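Local coordinates for putative Fe-S biosynthesis protein (Lactobacillus acidophilus, PDB 2QGO), which is of unproven function but probably takes part in the biosynthesis of iron-sulphur clusters, at residues G95-S100 and V110-G115; L26-D31 and M88-N93; D56-D61 and K73-D78. All coordinates share one frame; numbering follows the deposited sequence.

Interaction 1 of 3, residues G95-S100 and V110-G115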
loop_
_atom_site.group_PDB
_atom_site.type_symbol
_atom_site.label_atom_id
_atom_site.label_comp_id
_atom_site.label_asym_id
_atom_site.label_seq_id
_atom_site.Cartn_x
_atom_site.Cartn_y
_atom_site.Cartn_z
ATOM N N GLY A 95 -2.016 16.982 -0.752
ATOM C CA GLY A 95 -1.739 16.366 0.534
ATOM C C GLY A 95 -2.185 14.923 0.701
ATOM O O GLY A 95 -2.293 14.437 1.830
ATOM N N SER A 96 -2.438 14.218 -0.395
ATOM C CA SER A 96 -2.872 12.833 -0.270
ATOM C C SER A 96 -2.315 11.870 -1.313
ATOM O O SER A 96 -2.016 12.250 -2.442
ATOM C CB SER A 96 -4.399 12.777 -0.293
ATOM O OG SER A 96 -4.908 13.475 -1.425
ATOM N N LEU A 97 -2.166 10.612 -0.910
ATOM C CA LEU A 97 -1.696 9.564 -1.808
ATOM C C LEU A 97 -2.925 9.132 -2.589
ATOM O O LEU A 97 -3.995 8.968 -2.012
ATOM C CB LEU A 97 -1.165 8.361 -1.022
ATOM C CG LEU A 97 0.318 8.274 -0.652
ATOM C CD1 LEU A 97 0.552 7.006 0.158
ATOM C CD2 LEU A 97 1.175 8.262 -1.919
ATOM N N SER A 98 -2.781 8.957 -3.894
ATOM C CA SER A 98 -3.902 8.535 -4.716
ATOM C C SER A 98 -3.478 7.360 -5.590
ATOM O O SER A 98 -2.383 7.357 -6.157
ATOM C CB SER A 98 -4.368 9.684 -5.601
ATOM O OG SER A 98 -3.369 10.008 -6.556
ATOM N N LEU A 99 -4.352 6.366 -5.692
ATOM C CA LEU A 99 -4.092 5.178 -6.490
ATOM C C LEU A 99 -5.057 5.112 -7.669
ATOM O O LEU A 99 -6.255 5.338 -7.512
ATOM C CB LEU A 99 -4.247 3.925 -5.632
ATOM C CG LEU A 99 -4.051 2.594 -6.366
ATOM C CD1 LEU A 99 -2.570 2.406 -6.731
ATOM C CD2 LEU A 99 -4.540 1.461 -5.486
ATOM N N SER A 100 -4.527 4.792 -8.846
ATOM C CA SER A 100 -5.333 4.699 -10.055
ATOM C C SER A 100 -4.778 3.639 -10.997
ATOM O O SER A 100 -3.695 3.103 -10.778
ATOM C CB SER A 100 -5.356 6.049 -10.777
ATOM O OG SER A 100 -4.048 6.433 -11.185
ATOM N N VAL A 110 -5.459 7.464 -0.168
ATOM C CA VAL A 110 -4.902 6.226 0.367
ATOM C C VAL A 110 -4.174 6.516 1.675
ATOM O O VAL A 110 -3.370 7.447 1.758
ATOM C CB VAL A 110 -3.887 5.584 -0.622
ATOM C CG1 VAL A 110 -3.358 4.269 -0.048
ATOM C CG2 VAL A 110 -4.540 5.355 -1.988
ATOM N N ASP A 111 -4.458 5.713 2.694
ATOM C CA ASP A 111 -3.822 5.880 3.995
ATOM C C ASP A 111 -2.531 5.066 4.114
ATOM O O ASP A 111 -2.316 4.099 3.388
ATOM C CB ASP A 111 -4.775 5.455 5.117
ATOM C CG ASP A 111 -6.101 6.176 5.059
ATOM O OD1 ASP A 111 -6.104 7.428 4.979
ATOM O OD2 ASP A 111 -7.147 5.495 5.101
ATOM N N ILE A 112 -1.668 5.485 5.026
ATOM C CA ILE A 112 -0.424 4.781 5.278
ATOM C C ILE A 112 -0.423 4.355 6.737
ATOM O O ILE A 112 -0.719 5.154 7.626
ATOM C CB ILE A 112 0.801 5.676 5.042
ATOM C CG1 ILE A 112 0.995 5.913 3.539
ATOM C CG2 ILE A 112 2.043 5.028 5.663
ATOM C CD1 ILE A 112 2.105 6.892 3.242
ATOM N N GLY A 113 -0.088 3.097 6.982
ATOM C CA GLY A 113 -0.059 2.620 8.345
ATOM C C GLY A 113 1.145 1.768 8.683
ATOM O O GLY A 113 1.597 0.948 7.878
ATOM N N ASN A 114 1.672 1.998 9.880
ATOM C CA ASN A 114 2.797 1.247 10.416
ATOM C C ASN A 114 2.203 -0.108 10.818
ATOM O O ASN A 114 1.485 -0.202 11.808
ATOM C CB ASN A 114 3.342 1.962 11.655
ATOM C CG ASN A 114 4.453 1.191 12.336
ATOM O OD1 ASN A 114 4.472 -0.040 12.327
ATOM N ND2 ASN A 114 5.380 1.917 12.950
ATOM N N GLY A 115 2.513 -1.148 10.050
ATOM C CA GLY A 115 1.976 -2.471 10.320
ATOM C C GLY A 115 2.177 -3.019 11.723
ATOM O O GLY A 115 1.237 -3.505 12.359
#
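A single backbone hydrogen bond joins Leu97 to Val110: Val110 N donates to Leu97 O over 2.8 Å, with an N-H...O angle of 163°. It belongs to a hairpin whose two strands, 96-101 and 104-114, soon part company. The short segments 96-100 and 110-114 run at 116° to each other, well short of antiparallel, and the CA atoms of Leu97 and Val110, 5.1 Å apart, are the nearest across the contact. Between the two segments this is the one backbone hydrogen bond; the rest of the contact is made by side chains, some of them against backbone.

The apolar contacts gather round Leu97 and Val110, whose side chains lie on the same face of the sheet, with Leu97 CB 3.9 Å from Val110 CB. From there the two side chains reach to different neighbours. CG2 of Val110, the branch beside the backbone N, reaches on along strand 96-101 to Leu99 and lies 3.9 Å from CB of Leu99; Val110 CG2 also packs against the backbone there, 3.8 Å from Leu99 N. Leu97 reaches the other way, with chi1 at -92°, twisted well off a staggered position. Its CD1 meets the end of Ile112, and the two side chains cross at about a right angle. The approach of Leu97 CD1 to Ile112 CD1, 3.5 Å, is tighter than usual for methyl groups, and CG1 of Ile112 is almost as near.

The hairpin sits inside the mixed sheet. On one flank strand 88-93 pairs with 96-101, and Met90 packs on both Leu97 and Leu99. On the other, strand 50-55 pairs with 104-114, and Trp54 touches Ile112; His49, just before that strand, hydrogen-bonds OD2 of Asp111. Tyr15 of helix 10-18 packs on both Leu97 and Ile112.

Interaction 2 of 3, residues L26-D31 and M88-N93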
loop_
_atom_site.group_PDB
_atom_site.type_symbol
_atom_site.label_atom_id
_atom_site.label_comp_id
_atom_site.label_asym_id
_atom_site.label_seq_id
_atom_site.Cartn_x
_atom_site.Cartn_y
_atom_site.Cartn_z
ATOM N N LEU A 26 6.372 -2.947 1.564
ATOM C CA LEU A 26 5.076 -2.284 1.443
ATOM C C LEU A 26 3.985 -3.266 1.057
ATOM O O LEU A 26 4.191 -4.145 0.222
ATOM C CB LEU A 26 5.138 -1.159 0.409
ATOM C CG LEU A 26 6.160 -0.063 0.696
ATOM C CD1 LEU A 26 6.118 0.960 -0.425
ATOM C CD2 LEU A 26 5.859 0.597 2.051
ATOM N N ILE A 27 2.827 -3.107 1.682
ATOM C CA ILE A 27 1.682 -3.962 1.424
ATOM C C ILE A 27 0.496 -3.103 1.019
ATOM O O ILE A 27 0.013 -2.291 1.805
ATOM C CB ILE A 27 1.303 -4.762 2.690
ATOM C CG1 ILE A 27 2.471 -5.655 3.107
ATOM C CG2 ILE A 27 0.033 -5.567 2.443
ATOM C CD1 ILE A 27 2.290 -6.306 4.473
ATOM N N LEU A 28 0.039 -3.276 -0.216
ATOM C CA LEU A 28 -1.107 -2.527 -0.720
ATOM C C LEU A 28 -2.330 -3.419 -0.571
ATOM O O LEU A 28 -2.358 -4.534 -1.077
ATOM C CB LEU A 28 -0.898 -2.162 -2.194
ATOM C CG LEU A 28 -2.061 -1.513 -2.961
ATOM C CD1 LEU A 28 -2.457 -0.188 -2.298
ATOM C CD2 LEU A 28 -1.638 -1.281 -4.425
ATOM N N ILE A 29 -3.338 -2.939 0.137
ATOM C CA ILE A 29 -4.539 -3.735 0.330
ATOM C C ILE A 29 -5.781 -2.870 0.379
ATOM O O ILE A 29 -5.701 -1.647 0.496
ATOM C CB ILE A 29 -4.464 -4.524 1.638
ATOM C CG1 ILE A 29 -4.310 -3.552 2.803
ATOM C CG2 ILE A 29 -3.298 -5.496 1.594
ATOM C CD1 ILE A 29 -4.459 -4.194 4.152
ATOM N N THR A 30 -6.936 -3.521 0.272
ATOM C CA THR A 30 -8.204 -2.814 0.349
ATOM C C THR A 30 -8.435 -2.741 1.842
ATOM O O THR A 30 -7.956 -3.588 2.590
ATOM C CB THR A 30 -9.369 -3.620 -0.261
ATOM O OG1 THR A 30 -9.613 -4.771 0.556
ATOM C CG2 THR A 30 -9.040 -4.075 -1.669
ATOM N N ASP A 31 -9.157 -1.733 2.288
ATOM C CA ASP A 31 -9.418 -1.612 3.705
ATOM C C ASP A 31 -10.924 -1.552 3.898
ATOM O O ASP A 31 -11.505 -0.474 3.883
ATOM C CB ASP A 31 -8.767 -0.339 4.252
ATOM C CG ASP A 31 -8.773 -0.292 5.759
ATOM O OD1 ASP A 31 -9.484 -1.123 6.373
ATOM O OD2 ASP A 31 -8.076 0.575 6.331
ATOM N N MET A 88 -1.185 0.068 -12.466
ATOM C CA MET A 88 -1.476 1.032 -11.422
ATOM C C MET A 88 -0.430 2.122 -11.287
ATOM O O MET A 88 0.751 1.929 -11.563
ATOM C CB MET A 88 -1.642 0.333 -10.073
ATOM C CG MET A 88 -2.856 -0.574 -10.002
ATOM S SD MET A 88 -2.999 -1.419 -8.413
ATOM C CE MET A 88 -1.774 -2.694 -8.646
ATOM N N VAL A 89 -0.898 3.278 -10.853
ATOM C CA VAL A 89 -0.052 4.425 -10.635
ATOM C C VAL A 89 -0.398 5.002 -9.268
ATOM O O VAL A 89 -1.572 5.184 -8.942
ATOM C CB VAL A 89 -0.294 5.513 -11.707
ATOM C CG1 VAL A 89 0.437 6.795 -11.322
ATOM C CG2 VAL A 89 0.181 5.021 -13.074
ATOM N N MET A 90 0.625 5.252 -8.458
ATOM C CA MET A 90 0.416 5.861 -7.150
ATOM C C MET A 90 0.959 7.285 -7.281
ATOM O O MET A 90 2.093 7.495 -7.691
ATOM C CB MET A 90 1.169 5.100 -6.048
ATOM C CG MET A 90 0.847 5.580 -4.616
ATOM S SD MET A 90 -0.821 5.121 -4.023
ATOM C CE MET A 90 -0.531 3.367 -3.527
ATOM N N ASP A 91 0.132 8.264 -6.949
ATOM C CA ASP A 91 0.538 9.659 -7.041
ATOM C C ASP A 91 0.315 10.357 -5.704
ATOM O O ASP A 91 -0.302 9.795 -4.798
ATOM C CB ASP A 91 -0.263 10.348 -8.148
ATOM C CG ASP A 91 0.198 11.761 -8.412
ATOM O OD1 ASP A 91 1.400 12.051 -8.228
ATOM O OD2 ASP A 91 -0.645 12.589 -8.824
ATOM N N TYR A 92 0.833 11.572 -5.583
ATOM C CA TYR A 92 0.687 12.351 -4.364
ATOM C C TYR A 92 0.464 13.815 -4.729
ATOM O O TYR A 92 1.261 14.402 -5.450
ATOM C CB TYR A 92 1.944 12.239 -3.487
ATOM C CG TYR A 92 1.772 12.899 -2.133
ATOM C CD1 TYR A 92 1.057 12.268 -1.120
ATOM C CD2 TYR A 92 2.247 14.190 -1.894
ATOM C CE1 TYR A 92 0.806 12.906 0.104
ATOM C CE2 TYR A 92 2.000 14.841 -0.667
ATOM C CZ TYR A 92 1.279 14.191 0.323
ATOM O OH TYR A 92 1.015 14.814 1.526
ATOM N N ASN A 93 -0.625 14.397 -4.240
ATOM C CA ASN A 93 -0.937 15.806 -4.501
ATOM C C ASN A 93 -2.142 16.199 -3.657
ATOM O O ASN A 93 -2.932 15.343 -3.264
ATOM C CB ASN A 93 -1.201 16.051 -6.004
ATOM C CG ASN A 93 -2.390 15.274 -6.536
ATOM O OD1 ASN A 93 -3.533 15.744 -6.495
ATOM N ND2 ASN A 93 -2.125 14.070 -7.044
#
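Met88, at the start of strand 88-93, reaches Leu28 through its sulphur: Met88 SD lies 4.2 Å from Leu28 CD2. The chain is extended about its CB-CG bond (chi2 178°), which carries SD well out from its own strand. Two residues on, Met90 points to the same side and touches the other branch of the same leucine, the terminal Met90 CE standing 4.2 Å from Leu28 CD1. The fork of Leu28, whose side chain points toward them from strand 25-30, is thus split between the two methionines, CD2 going to a sulphur and CD1 to a methyl. No hydrogen bond crosses the contact; even the nearest CA atoms, those of Leu28 and Met90, are 10.7 Å apart. Further along, the ring of Tyr92 stacks with Tyr15 of helix 10-18. All three touching side chains are buried, and Ile52 packs on Leu28 as well. Strands 88-93 and 25-30 are not neighbours: three strands lie between them in the sheet, so side-chain packing across the interior marks a strongly curled mixed sheet, here forming the core of an Fe-S biosynthesis family domain.

Interaction 3 of 3, residues D56-D61 and K73-D78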
loop_
_atom_site.group_PDB
_atom_site.type_symbol
_atom_site.label_atom_id
_atom_site.label_comp_id
_atom_site.label_asym_id
_atom_site.label_seq_id
_atom_site.Cartn_x
_atom_site.Cartn_y
_atom_site.Cartn_z
ATOM N N ASP A 56 8.957 -4.281 8.222
ATOM C CA ASP A 56 10.403 -4.411 8.062
ATOM C C ASP A 56 10.819 -5.757 7.487
ATOM O O ASP A 56 11.956 -5.936 7.061
ATOM C CB ASP A 56 11.109 -4.127 9.382
ATOM C CG ASP A 56 11.231 -2.641 9.639
ATOM O OD1 ASP A 56 11.942 -1.974 8.860
ATOM O OD2 ASP A 56 10.607 -2.131 10.594
ATOM N N LYS A 57 9.869 -6.686 7.458
ATOM C CA LYS A 57 10.076 -8.016 6.906
ATOM C C LYS A 57 8.782 -8.411 6.210
ATOM O O LYS A 57 7.720 -7.844 6.481
ATOM C CB LYS A 57 10.421 -9.027 8.005
ATOM C CG LYS A 57 11.822 -8.841 8.584
ATOM C CD LYS A 57 12.212 -9.973 9.542
ATOM C CE LYS A 57 12.861 -11.159 8.816
ATOM N NZ LYS A 57 11.994 -11.764 7.756
ATOM N N VAL A 58 8.871 -9.374 5.307
ATOM C CA VAL A 58 7.704 -9.826 4.566
ATOM C C VAL A 58 6.673 -10.513 5.458
ATOM O O VAL A 58 7.019 -11.160 6.451
ATOM C CB VAL A 58 8.125 -10.805 3.452
ATOM C CG1 VAL A 58 9.009 -10.084 2.426
ATOM C CG2 VAL A 58 8.882 -11.983 4.064
ATOM N N ASP A 59 5.403 -10.346 5.106
ATOM C CA ASP A 59 4.301 -10.976 5.828
ATOM C C ASP A 59 3.820 -12.110 4.915
ATOM O O ASP A 59 3.338 -11.860 3.811
ATOM C CB ASP A 59 3.155 -9.981 6.040
ATOM C CG ASP A 59 2.017 -10.556 6.885
ATOM O OD1 ASP A 59 1.762 -11.779 6.835
ATOM O OD2 ASP A 59 1.362 -9.768 7.595
ATOM N N PRO A 60 3.959 -13.369 5.359
ATOM C CA PRO A 60 3.519 -14.501 4.532
ATOM C C PRO A 60 2.050 -14.458 4.098
ATOM O O PRO A 60 1.672 -15.116 3.132
ATOM C CB PRO A 60 3.863 -15.723 5.395
ATOM C CG PRO A 60 3.920 -15.169 6.801
ATOM C CD PRO A 60 4.592 -13.836 6.603
ATOM N N ASP A 61 1.219 -13.693 4.802
ATOM C CA ASP A 61 -0.189 -13.571 4.419
ATOM C C ASP A 61 -0.328 -12.691 3.168
ATOM O O ASP A 61 -1.405 -12.615 2.569
ATOM C CB ASP A 61 -1.019 -12.951 5.548
ATOM C CG ASP A 61 -1.379 -13.953 6.638
ATOM O OD1 ASP A 61 -0.973 -15.139 6.538
ATOM O OD2 ASP A 61 -2.079 -13.545 7.598
ATOM N N LYS A 73 9.743 -2.813 -2.781
ATOM C CA LYS A 73 9.315 -4.132 -2.334
ATOM C C LYS A 73 7.859 -4.009 -1.893
ATOM O O LYS A 73 7.574 -3.825 -0.711
ATOM C CB LYS A 73 10.194 -4.599 -1.176
ATOM C CG LYS A 73 11.665 -4.688 -1.555
ATOM C CD LYS A 73 12.536 -5.006 -0.357
ATOM C CE LYS A 73 13.973 -5.203 -0.781
ATOM N NZ LYS A 73 14.854 -5.477 0.392
ATOM N N ILE A 74 6.950 -4.089 -2.862
ATOM C CA ILE A 74 5.521 -3.960 -2.595
ATOM C C ILE A 74 4.770 -5.255 -2.862
ATOM O O ILE A 74 4.958 -5.896 -3.890
ATOM C CB ILE A 74 4.906 -2.787 -3.424
ATOM C CG1 ILE A 74 3.393 -2.711 -3.194
ATOM C CG2 ILE A 74 5.239 -2.950 -4.910
ATOM C CD1 ILE A 74 2.760 -1.429 -3.711
ATOM N N TYR A 75 3.907 -5.624 -1.922
ATOM C CA TYR A 75 3.136 -6.865 -1.994
ATOM C C TYR A 75 1.635 -6.677 -1.803
ATOM O O TYR A 75 1.160 -5.587 -1.495
ATOM C CB TYR A 75 3.614 -7.823 -0.903
ATOM C CG TYR A 75 5.054 -8.251 -1.024
ATOM C CD1 TYR A 75 5.379 -9.524 -1.478
ATOM C CD2 TYR A 75 6.097 -7.388 -0.678
ATOM C CE1 TYR A 75 6.706 -9.939 -1.584
ATOM C CE2 TYR A 75 7.442 -7.793 -0.785
ATOM C CZ TYR A 75 7.734 -9.076 -1.240
ATOM O OH TYR A 75 9.041 -9.512 -1.356
ATOM N N THR A 76 0.906 -7.777 -1.980
ATOM C CA THR A 76 -0.535 -7.815 -1.785
ATOM C C THR A 76 -0.940 -9.280 -1.603
ATOM O O THR A 76 -0.081 -10.157 -1.542
ATOM C CB THR A 76 -1.295 -7.202 -2.978
ATOM O OG1 THR A 76 -2.647 -6.935 -2.590
ATOM C CG2 THR A 76 -1.295 -8.148 -4.169
ATOM N N SER A 77 -2.237 -9.543 -1.494
ATOM C CA SER A 77 -2.711 -10.912 -1.316
ATOM C C SER A 77 -3.619 -11.331 -2.463
ATOM O O SER A 77 -4.027 -10.507 -3.286
ATOM C CB SER A 77 -3.454 -11.063 0.021
ATOM O OG SER A 77 -4.647 -10.297 0.064
ATOM N N ASP A 78 -3.933 -12.618 -2.527
ATOM C CA ASP A 78 -4.791 -13.101 -3.597
ATOM C C ASP A 78 -6.160 -12.448 -3.497
ATOM O O ASP A 78 -6.794 -12.137 -4.505
ATOM C CB ASP A 78 -4.869 -14.633 -3.553
ATOM C CG ASP A 78 -3.609 -15.286 -4.121
ATOM O OD1 ASP A 78 -3.197 -14.880 -5.232
ATOM O OD2 ASP A 78 -3.024 -16.193 -3.472
#
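Val58 and Tyr75 meet at the protein surface, where the loop 56-61 passes by Tyr75 of strand 73-76. CG1 of Val58, anti to its carbonyl carbon (chi1 -64°), approaches the phenol end of the tyrosine, 3.8 Å from Tyr75 OH and 4.0 Å from Tyr75 CZ. The two side chains cross obliquely. Tyr75 points toward the loop and is further packed by Ile25 and Lys65, from the strands on the two flanks of its own.

Between Val58 and Asp61 the loop is shaped by an Asx turn. Asp59 OD1 accepts a hydrogen bond of 2.8 Å from Asp61 N, with an N-H...O angle of 158°; the donor comes on the anti side of the carboxylate and stands 34° out of its plane. The other oxygen, OD2, forms a salt bridge with Lys36 and a hydrogen bond with Tyr37 OH, so both ends of this buried carboxylate are held.

Asp61 makes its contact through the backbone: Asp61 O lies 3.6 Å from CB of Ser77, while its carboxylate leads away from the strand. Ser77 follows strand 73-76 directly and occupies the N-cap position of helix 78-81. Its OG caps a backbone N of that helix and is also hydrogen-bonded to Asp80 OD2, leaving the methylene to face the loop.

How the interactions relate
All three interactions reach one mixed sheet. Interactions 1 and 2, with centres about 6 Å apart, are in direct touch: strands 88-93 and 96-101 are neighbours, with Ser98 N 2.8 Å from Asp91 O, probably a hydrogen bond. Strands 25-30 and 73-76, also neighbours in the sheet, connect interaction 2 to interaction 3, their centres about 14 Å apart; Leu26 O and Tyr75 N, 2.6 Å apart, are probably bonded. Interactions 1 and 3 do not touch, lying on opposite sides of the chain's centre with centres about 16 Å apart. In sequence, interaction 3 is nested in the loop closed by interaction 2, and interaction 1 follows both.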